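Local coordinates for uncharacterized protein (Acinetobacter baumannii, PDB 5D66) that is of unknown function but folds as an ankyrin repeat domain, a scaffold that in other proteins commonly mediates protein-protein binding, at residues R183-R186 with E187-K190; L139-A142 with I143-N147. All coordinates share one frame; numbering follows the deposited sequence. Where two conformers were deposited one is given.

Interaction 1 (R183-R186 with E187-K190); sequences RGYR and EIEK
With chi2 at 83°, the Glu187 chain folds back at its middle toward Arg186, whose own chain bends at chi3 (-63°), at the first turn of helix 186-194. Two waters join the pair: one, its oxygen 2.8 Å from Glu187 OE1, donates to that atom and accepts from Arg186 N; the other accepts from Arg186 NH2, at the edge of the guanidinium, and donates to Glu187 OE2. The charged groups themselves stay apart, Arg186 NH2 lying 4.4 Å from Glu187 OE2, which sits well out of the guanidinium plane. Tyr185 is the N-cap residue: its O receives Glu189 N at 2.9 Å in a nearly straight bond (164°), and Arg186 O takes Lys190 N at 3.0 Å. A third water donates to both Arg186 O and Glu189 OE1, while Glu189 OE2 forms a salt bridge with Arg181. Tyr185 CB packs on Ile188 CB at 4.1 Å, and Arg183 CB lies over the centre of one face of the tyrosine ring. Gly184, with positive phi, closes helix 176-183 in a Schellman motif, and the chain passes through Tyr185 directly into helix 186-194; Ile188 packs against Ala180, Val156 of helix 150-162 and Ile143 of helix 138-144.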
ATOM      1  N   ARG A 183      -2.521   2.276 -26.225  1.00  6.89           N
ATOM      2  CA  ARG A 183      -2.046   3.537 -25.721  1.00  7.12           C
ATOM      3  C   ARG A 183      -0.744   3.988 -26.360  1.00  7.36           C
ATOM      4  O   ARG A 183      -0.298   5.124 -26.093  1.00  7.68           O
ATOM      5  CB  ARG A 183      -1.887   3.437 -24.224  1.00  6.55           C
ATOM      6  CG  ARG A 183      -3.233   3.366 -23.530  1.00  7.80           C
ATOM      7  CD  ARG A 183      -3.145   2.956 -22.096  1.00  7.16           C
ATOM      8  NE  ARG A 183      -4.464   2.880 -21.461  1.00  7.28           N
ATOM      9  CZ  ARG A 183      -5.346   1.913 -21.662  1.00  7.68           C
ATOM     10  NH1 ARG A 183      -5.055   0.857 -22.417  1.00  9.15           N
ATOM     11  NH2 ARG A 183      -6.546   1.978 -21.035  1.00  8.11           N
ATOM     12  N   GLY A 184      -0.140   3.185 -27.226  1.00  7.64           N
ATOM     13  CA  GLY A 184       1.111   3.576 -27.834  1.00  7.95           C
ATOM     14  C   GLY A 184       2.297   3.622 -26.897  1.00  7.90           C
ATOM     15  O   GLY A 184       3.247   4.358 -27.122  1.00  8.44           O
ATOM     16  N   TYR A 185       2.263   2.819 -25.843  1.00  7.01           N
ATOM     17  CA  TYR A 185       3.345   2.808 -24.847  1.00  6.52           C
ATOM     18  C   TYR A 185       4.442   1.845 -25.280  1.00  6.82           C
ATOM     19  O   TYR A 185       4.392   0.650 -24.984  1.00  8.03           O
ATOM     20  CB  TYR A 185       2.779   2.394 -23.470  1.00  6.66           C
ATOM     21  CG  TYR A 185       1.865   3.418 -22.837  1.00  6.86           C
ATOM     22  CD1 TYR A 185       1.797   4.738 -23.196  1.00  7.40           C
ATOM     23  CD2 TYR A 185       1.025   2.983 -21.813  1.00  6.37           C
ATOM     24  CE1 TYR A 185       0.999   5.634 -22.530  1.00  7.86           C
ATOM     25  CE2 TYR A 185       0.207   3.877 -21.139  1.00  6.97           C
ATOM     26  CZ  TYR A 185       0.171   5.197 -21.499  1.00  7.47           C
ATOM     27  OH  TYR A 185      -0.616   6.107 -20.842  1.00  8.87           O
ATOM     28  N   ARG A 186       5.389   2.358 -26.063  1.00  7.56           N
ATOM     29  CA  ARG A 186       6.278   1.458 -26.801  1.00  7.81           C
ATOM     30  C   ARG A 186       7.240   0.755 -25.882  1.00  6.76           C
ATOM     31  O   ARG A 186       7.541  -0.440 -26.043  1.00  7.56           O
ATOM     32  CB  ARG A 186       7.084   2.244 -27.821  1.00  7.94           C
ATOM     33  CG  ARG A 186       6.216   2.971 -28.830  1.00  9.62           C
ATOM     34  CD  ARG A 186       7.083   3.676 -29.885  1.00 11.11           C
ATOM     35  NE  ARG A 186       7.917   4.711 -29.298  1.00 10.10           N
ATOM     36  CZ  ARG A 186       9.093   5.108 -29.765  1.00 10.10           C
ATOM     37  NH1 ARG A 186       9.611   4.581 -30.854  1.00 10.80           N
ATOM     38  NH2 ARG A 186       9.810   6.049 -29.113  1.00 10.94           N
ATOM     39  N   GLU A 187       7.746   1.472 -24.871  1.00  6.68           N
ATOM     40  CA  GLU A 187       8.680   0.898 -23.896  1.00  7.56           C
ATOM     41  C   GLU A 187       8.002  -0.227 -23.092  1.00  6.96           C
ATOM     42  O   GLU A 187       8.565  -1.333 -22.974  1.00  6.86           O
ATOM     43  CB  GLU A 187       9.267   1.979 -22.965  1.00  7.50           C
ATOM     44  CG  GLU A 187       9.933   3.109 -23.664  1.00  8.27           C
ATOM     45  CD  GLU A 187       9.051   4.245 -24.173  1.00  9.20           C
ATOM     46  OE1 GLU A 187       7.788   4.140 -24.153  1.00  8.59           O
ATOM     47  OE2 GLU A 187       9.586   5.190 -24.753  1.00 12.03           O
ATOM     48  N   ILE A 188       6.803   0.061 -22.562  1.00  6.24           N
ATOM     49  CA  ILE A 188       6.074  -0.944 -21.832  1.00  6.17           C
ATOM     50  C   ILE A 188       5.739  -2.167 -22.730  1.00  6.05           C
ATOM     51  O   ILE A 188       5.853  -3.305 -22.296  1.00  6.41           O
ATOM     52  CB  ILE A 188       4.814  -0.335 -21.207  1.00  6.20           C
ATOM     53  CG1 ILE A 188       5.251   0.558 -20.041  1.00  7.14           C
ATOM     54  CG2 ILE A 188       3.832  -1.451 -20.808  1.00  6.46           C
ATOM     55  CD1 ILE A 188       4.146   1.425 -19.448  1.00  7.67           C
ATOM     56  N   GLU A 189       5.342  -1.926 -24.009  1.00  6.77           N
ATOM     57  CA  GLU A 189       5.130  -3.027 -24.947  1.00  7.22           C
ATOM     58  C   GLU A 189       6.357  -3.935 -25.057  1.00  6.59           C
ATOM     59  O   GLU A 189       6.237  -5.161 -25.027  1.00  6.83           O
ATOM     60  CB  GLU A 189       4.661  -2.507 -26.296  1.00  8.18           C
ATOM     61  CG  GLU A 189       4.496  -3.604 -27.308  1.00 10.46           C
ATOM     62  CD  GLU A 189       4.128  -3.124 -28.689  1.00 14.26           C
ATOM     63  OE1 GLU A 189       4.263  -1.904 -28.938  1.00 20.49           O
ATOM     64  OE2 GLU A 189       3.778  -3.960 -29.539  1.00 18.63           O
ATOM     65  N   LYS A 190       7.509  -3.314 -25.230  0.70  6.54           N
ATOM     66  CA  LYS A 190       8.732  -4.108 -25.383  0.70  7.27           C
ATOM     67  C   LYS A 190       9.055  -4.899 -24.133  0.70  7.04           C
ATOM     68  O   LYS A 190       9.408  -6.077 -24.230  0.70  7.47           O
ATOM     69  CB  LYS A 190       9.892  -3.262 -25.803  0.70  8.99           C
ATOM     70  CG  LYS A 190       9.786  -2.791 -27.264  0.70 11.32           C
ATOM     71  CD  LYS A 190      10.931  -1.943 -27.734  0.70 13.85           C
ATOM     72  CE  LYS A 190      12.005  -2.757 -28.236  0.70 17.59           C
ATOM     73  NZ  LYS A 190      11.740  -3.278 -29.640  0.70 14.41           N
TER
HETATM   74  O   HOH W   1       6.909  -1.455 -28.808  1.00 16.63           O
HETATM   75  O   HOH W   2       6.125   5.212 -26.201  1.00 18.65           O
HETATM   76  O   HOH W   3       9.080   6.942 -26.431  1.00 31.99           O

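Interaction 2 (L139-A142 with I143-N147); sequences LLEA and IILGN
Leu139 lies alongside Ile143, one helical turn on, both side chains pointing the same way and their CD1 atoms meeting at 4.1 Å. With CG anti to the backbone N (chi1 -178°), the Leu139 chain carries its tip to this neighbour, and Leu139 O accepts from Ile143 N. Leu140 follows: its O receives Ile144 N at 2.8 Å almost in line (175°) and takes a second, weak bond from Ile143 N, while its CB touches Ile144 CD1 at 4.3 Å. Glu141 O accepts from Leu145 N at 2.9 Å. The extended Glu141 side chain runs beside that of Leu145, whose CD1 lies 3.7 Å from Glu141 OE1; the other oxygen, OE2, is hydrogen-bonded to Asn132. Glu141 OE1 also comes close to Glu111 OE1, a proximity that could raise the affinity of one carboxylate for a proton. Near the end of the helix, Ala142 O takes a weak bond from Gly146 N at 3.3 Å, and a water donates to it at 2.7 Å and also to Ile143 O, bridging the two carbonyls. Helix 138-144 is flanked by later helices of the ankyrin repeat fold: Leu139 and Ala142 pack on helix 150-162, Leu140 and Ile144 on His179 of helix 176-183, and Ile143 on His179 and on Leu192 of helix 186-194.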
ATOM      1  N   LEU A 139       0.154  -4.755 -12.371  1.00  4.47           N
ATOM      2  CA  LEU A 139       0.597  -4.553 -13.727  1.00  4.65           C
ATOM      3  C   LEU A 139      -0.461  -3.804 -14.559  1.00  4.47           C
ATOM      4  O   LEU A 139      -0.136  -2.827 -15.260  1.00  4.87           O
ATOM      5  CB  LEU A 139       0.973  -5.879 -14.368  1.00  5.52           C
ATOM      6  CG  LEU A 139       1.499  -5.841 -15.798  1.00  5.72           C
ATOM      7  CD1 LEU A 139       2.744  -5.042 -15.933  1.00  7.64           C
ATOM      8  CD2 LEU A 139       1.708  -7.244 -16.288  1.00  6.61           C
ATOM      9  N   LEU A 140      -1.686  -4.264 -14.519  1.00  4.69           N
ATOM     10  CA  LEU A 140      -2.754  -3.618 -15.280  1.00  5.28           C
ATOM     11  C   LEU A 140      -2.925  -2.188 -14.848  1.00  5.42           C
ATOM     12  O   LEU A 140      -3.059  -1.283 -15.695  1.00  5.97           O
ATOM     13  CB  LEU A 140      -4.045  -4.401 -15.211  1.00  5.33           C
ATOM     14  CG  LEU A 140      -4.075  -5.668 -16.044  1.00  6.28           C
ATOM     15  CD1 LEU A 140      -5.160  -6.617 -15.597  1.00  6.77           C
ATOM     16  CD2 LEU A 140      -4.292  -5.347 -17.514  1.00  7.11           C
ATOM     17  N   GLU A 141      -2.989  -1.930 -13.543  1.00  5.13           N
ATOM     18  CA  GLU A 141      -3.135  -0.525 -13.112  1.00  6.06           C
ATOM     19  C   GLU A 141      -1.963   0.341 -13.513  1.00  5.56           C
ATOM     20  O   GLU A 141      -2.170   1.499 -13.875  1.00  6.18           O
ATOM     21  CB  GLU A 141      -3.393  -0.435 -11.613  1.00  6.11           C
ATOM     22  CG  GLU A 141      -4.740  -1.019 -11.207  1.00  6.49           C
ATOM     23  CD  GLU A 141      -5.393  -0.375  -9.983  1.00  8.45           C
ATOM     24  OE1 GLU A 141      -4.960   0.639  -9.544  1.00 12.67           O
ATOM     25  OE2 GLU A 141      -6.400  -0.907  -9.495  1.00 10.35           O
ATOM     26  N   ALA A 142      -0.745  -0.168 -13.422  1.00  5.76           N
ATOM     27  CA  ALA A 142       0.389   0.652 -13.815  1.00  5.78           C
ATOM     28  C   ALA A 142       0.306   1.083 -15.277  1.00  5.88           C
ATOM     29  O   ALA A 142       0.718   2.190 -15.639  1.00  8.02           O
ATOM     30  CB  ALA A 142       1.663  -0.110 -13.579  1.00  5.92           C
ATOM     31  N   ILE A 143      -0.320   0.251 -16.128  1.00  5.31           N
ATOM     32  CA  ILE A 143      -0.451   0.551 -17.545  1.00  5.48           C
ATOM     33  C   ILE A 143      -1.648   1.461 -17.763  1.00  6.04           C
ATOM     34  O   ILE A 143      -1.485   2.523 -18.414  1.00  7.22           O
ATOM     35  CB  ILE A 143      -0.596  -0.754 -18.352  1.00  5.11           C
ATOM     36  CG1 ILE A 143       0.691  -1.613 -18.247  1.00  5.64           C
ATOM     37  CG2 ILE A 143      -0.883  -0.441 -19.833  1.00  6.44           C
ATOM     38  CD1 ILE A 143       0.591  -2.963 -18.729  1.00  7.05           C
ATOM     39  N   ILE A 144      -2.810   1.049 -17.289  1.00  6.08           N
ATOM     40  CA  ILE A 144      -4.061   1.769 -17.572  1.00  6.04           C
ATOM     41  C   ILE A 144      -4.136   3.127 -16.895  1.00  6.20           C
ATOM     42  O   ILE A 144      -4.644   4.079 -17.471  1.00  7.32           O
ATOM     43  CB  ILE A 144      -5.246   0.893 -17.097  1.00  6.56           C
ATOM     44  CG1 ILE A 144      -5.325  -0.398 -17.935  1.00  7.72           C
ATOM     45  CG2 ILE A 144      -6.541   1.657 -17.146  1.00  7.34           C
ATOM     46  CD1 ILE A 144      -6.258  -1.467 -17.389  1.00  7.97           C
ATOM     47  N   LEU A 145      -3.641   3.214 -15.664  1.00  5.85           N
ATOM     48  CA  LEU A 145      -3.761   4.410 -14.847  1.00  6.00           C
ATOM     49  C   LEU A 145      -2.485   5.246 -14.757  1.00  6.57           C
ATOM     50  O   LEU A 145      -2.484   6.313 -14.153  1.00  7.82           O
ATOM     51  CB  LEU A 145      -4.352   4.050 -13.475  1.00  6.76           C
ATOM     52  CG  LEU A 145      -5.717   3.420 -13.549  1.00  8.80           C
ATOM     53  CD1 LEU A 145      -6.127   2.930 -12.164  1.00 10.25           C
ATOM     54  CD2 LEU A 145      -6.789   4.371 -14.131  1.00  9.74           C
ATOM     55  N   GLY A 146      -1.389   4.762 -15.334  1.00  7.52           N
ATOM     56  CA  GLY A 146      -0.174   5.518 -15.439  1.00  7.54           C
ATOM     57  C   GLY A 146      -0.194   6.338 -16.723  1.00  7.67           C
ATOM     58  O   GLY A 146      -1.180   6.325 -17.469  1.00 10.92           O
ATOM     59  N   ASN A 147       0.930   6.928 -17.048  1.00  7.28           N
ATOM     60  CA  ASN A 147       1.096   7.717 -18.259  1.00  8.73           C
ATOM     61  C   ASN A 147       2.128   7.137 -19.228  1.00  7.50           C
ATOM     62  O   ASN A 147       2.539   7.800 -20.172  1.00  8.54           O
ATOM     63  CB  ASN A 147       1.439   9.162 -17.895  1.00 10.48           C
ATOM     64  CG  ASN A 147       2.808   9.314 -17.250  1.00 11.78           C
ATOM     65  OD1 ASN A 147       3.498   8.340 -17.051  1.00  9.80           O
ATOM     66  ND2 ASN A 147       3.208  10.536 -16.974  1.00 17.64           N
TER
HETATM   67  O   HOH W   4       1.317   3.634 -17.836  1.00  7.51           O

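How the interactions relate
Interaction 2 lies on helix 138-144 and the loop after it, interaction 1 at the turn between helices 176-183 and 186-194; their centres are 11 Å apart. They meet directly through the Tyr185 side chain, which lies against the end of helix 138-144 and the loop after it: Tyr185 CE2 is 3.5 Å from Ile143 O, and Tyr185 OH is 3.3 Å from Asn147 C. Arg183 NH2 adds a looser contact with Ile144 CG2 at 3.9 Å. Ile143 and Ile188, one from each interaction, are both buried. The contact joins the start of helix 186-194 to the end of helix 138-144 within the ankyrin repeat fold.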